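Local coordinates for protein Bis(5'-nucleosyl)-tetraphosphatase [asymmetrical] (Caenorhabditis elegans, PDB 1KT9) that hydrolyses diadenosine tetraphosphate asymmetrically to AMP and ATP with the help of divalent metal ions, at residues P34-V39 against K83-W88. Numbering follows the deposited sequence.
Sequences PPKGHV and KSVKYW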
loop_
_atom_site.group_PDB
_atom_site.type_symbol
_atom_site.label_atom_id
_atom_site.label_comp_id
_atom_site.label_asym_id
_atom_site.label_seq_id
_atom_site.Cartn_x
_atom_site.Cartn_y
_atom_site.Cartn_z
ATOM N N PRO A 34 -1.066 3.512 -1.509
ATOM C CA PRO A 34 -0.591 2.901 -0.281
ATOM C C PRO A 34 0.921 3.145 -0.200
ATOM O O PRO A 34 1.528 3.557 -1.204
ATOM C CB PRO A 34 -0.861 1.428 -0.476
ATOM C CG PRO A 34 -1.906 1.367 -1.550
ATOM C CD PRO A 34 -1.584 2.518 -2.474
ATOM N N PRO A 35 1.497 2.951 0.972
ATOM C CA PRO A 35 2.912 3.188 1.204
ATOM C C PRO A 35 3.775 2.290 0.320
ATOM O O PRO A 35 3.458 1.105 0.272
ATOM C CB PRO A 35 3.130 2.741 2.671
ATOM C CG PRO A 35 1.869 2.143 3.130
ATOM C CD PRO A 35 0.809 2.449 2.163
ATOM N N LYS A 36 4.774 2.836 -0.361
ATOM C CA LYS A 36 5.670 2.010 -1.205
ATOM C C LYS A 36 6.924 2.758 -1.585
ATOM O O LYS A 36 6.999 3.974 -1.402
ATOM C CB LYS A 36 4.944 1.604 -2.494
ATOM C CG LYS A 36 5.113 2.540 -3.613
ATOM C CD LYS A 36 4.184 3.640 -3.597
ATOM C CE LYS A 36 4.332 4.425 -4.944
ATOM N NZ LYS A 36 3.524 5.684 -4.906
ATOM N N GLY A 37 7.882 2.043 -2.156
ATOM C CA GLY A 37 9.095 2.650 -2.672
ATOM C C GLY A 37 10.081 1.641 -3.285
ATOM O O GLY A 37 9.823 0.448 -3.304
ATOM N N HIS A 38 11.212 2.151 -3.768
ATOM C CA HIS A 38 12.235 1.369 -4.484
ATOM C C HIS A 38 12.914 0.304 -3.616
ATOM O O HIS A 38 13.246 0.541 -2.435
ATOM C CB HIS A 38 13.310 2.294 -5.055
ATOM C CG HIS A 38 12.886 3.056 -6.277
ATOM N ND1 HIS A 38 13.793 3.596 -7.169
ATOM C CD2 HIS A 38 11.661 3.364 -6.764
ATOM C CE1 HIS A 38 13.147 4.197 -8.153
ATOM N NE2 HIS A 38 11.853 4.078 -7.928
ATOM N N VAL A 39 13.117 -0.880 -4.200
ATOM C CA VAL A 39 13.832 -1.954 -3.500
ATOM C C VAL A 39 15.336 -1.647 -3.474
ATOM O O VAL A 39 15.913 -1.356 -4.533
ATOM C CB VAL A 39 13.670 -3.294 -4.212
ATOM C CG1 VAL A 39 14.583 -4.366 -3.573
ATOM C CG2 VAL A 39 12.246 -3.735 -4.156
ATOM N N LYS A 83 8.600 0.325 -14.289
ATOM C CA LYS A 83 8.733 0.009 -12.913
ATOM C C LYS A 83 7.581 -0.915 -12.498
ATOM O O LYS A 83 6.443 -0.802 -12.974
ATOM C CB LYS A 83 8.664 1.296 -12.098
ATOM C CG LYS A 83 8.567 1.089 -10.609
ATOM C CD LYS A 83 8.649 2.426 -9.835
ATOM C CE LYS A 83 7.289 3.033 -9.573
ATOM N NZ LYS A 83 7.415 4.252 -8.727
ATOM N N SER A 84 7.919 -1.872 -11.667
ATOM C CA SER A 84 6.936 -2.771 -11.114
ATOM C C SER A 84 6.804 -2.456 -9.627
ATOM O O SER A 84 7.795 -2.080 -9.019
ATOM C CB SER A 84 7.412 -4.214 -11.318
ATOM O OG SER A 84 8.617 -4.504 -10.614
ATOM N N VAL A 85 5.590 -2.554 -9.065
ATOM C CA VAL A 85 5.404 -2.353 -7.649
ATOM C C VAL A 85 4.632 -3.556 -7.104
ATOM O O VAL A 85 3.496 -3.814 -7.509
ATOM C CB VAL A 85 4.661 -1.049 -7.301
ATOM C CG1 VAL A 85 4.619 -0.861 -5.847
ATOM C CG2 VAL A 85 5.295 0.121 -7.937
ATOM N N LYS A 86 5.295 -4.329 -6.251
ATOM C CA LYS A 86 4.660 -5.517 -5.672
ATOM C C LYS A 86 4.106 -5.159 -4.309
ATOM O O LYS A 86 4.842 -4.667 -3.437
ATOM C CB LYS A 86 5.671 -6.676 -5.566
ATOM C CG LYS A 86 5.098 -7.936 -4.901
ATOM C CD LYS A 86 6.028 -9.151 -5.101
ATOM C CE LYS A 86 5.339 -10.453 -4.742
ATOM N NZ LYS A 86 6.250 -11.624 -4.806
ATOM N N TYR A 87 2.820 -5.436 -4.123
ATOM C CA TYR A 87 2.120 -5.193 -2.850
ATOM C C TYR A 87 1.607 -6.455 -2.167
ATOM O O TYR A 87 1.051 -7.340 -2.831
ATOM C CB TYR A 87 0.870 -4.302 -3.063
ATOM C CG TYR A 87 1.086 -2.854 -3.474
ATOM C CD1 TYR A 87 0.914 -2.421 -4.789
ATOM C CD2 TYR A 87 1.348 -1.893 -2.514
ATOM C CE1 TYR A 87 1.087 -1.068 -5.135
ATOM C CE2 TYR A 87 1.512 -0.584 -2.838
ATOM C CZ TYR A 87 1.381 -0.160 -4.135
ATOM O OH TYR A 87 1.566 1.201 -4.317
ATOM N N TRP A 88 1.732 -6.493 -0.829
ATOM C CA TRP A 88 1.023 -7.484 -0.017
ATOM C C TRP A 88 -0.008 -6.740 0.842
ATOM O O TRP A 88 0.179 -5.554 1.222
ATOM C CB TRP A 88 1.960 -8.190 0.956
ATOM C CG TRP A 88 2.858 -9.313 0.374
ATOM C CD1 TRP A 88 2.598 -10.679 0.375
ATOM C CD2 TRP A 88 4.136 -9.161 -0.230
ATOM N NE1 TRP A 88 3.657 -11.356 -0.183
ATOM C CE2 TRP A 88 4.608 -10.449 -0.571
ATOM C CE3 TRP A 88 4.969 -8.068 -0.490
ATOM C CZ2 TRP A 88 5.836 -10.650 -1.176
ATOM C CZ3 TRP A 88 6.193 -8.296 -1.117
ATOM C CH2 TRP A 88 6.612 -9.554 -1.419
#
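Tyr87 leans its ring between Pro34 and Lys36, and here the side chains pack most tightly. With its CG anti to the carbonyl carbon (chi1 -68°), the phenol reaches across to residues 34-39, where CE2 of Tyr87 lies 3.9 Å from CB of Pro34 and the two side chains cross at about a right angle. The carbonyl O of Pro35 sits at the ring's edge, near its plane, 4.0 Å from CE2 of Tyr87. The buried OH of Tyr87 lies 3.6 Å from CD of Lys36 and finds no polar partner. CB, CG and CD of Lys36 lie alongside this hydroxyl, the bend at chi2 (-85°) bringing in CD, while CG also meets CG1 of Val85 at 4.1 Å and NZ leads away to a hydrogen bond with Thr33 OG1. Replacing Tyr87 by an alanine would probably open a gap between Pro34 and Lys36, taking from both the ring they pack against. Toward solvent the contact thins to His38 NE2 against Lys83 CD, 4.1 Å apart. Strand 3-14 pairs with both strands, antiparallel to 32-38 and parallel to 83-92, making these two next-but-one neighbours joined through side chains on one face of the mixed sheet of the Nudix fold, where the Nudix box begins at Gly37.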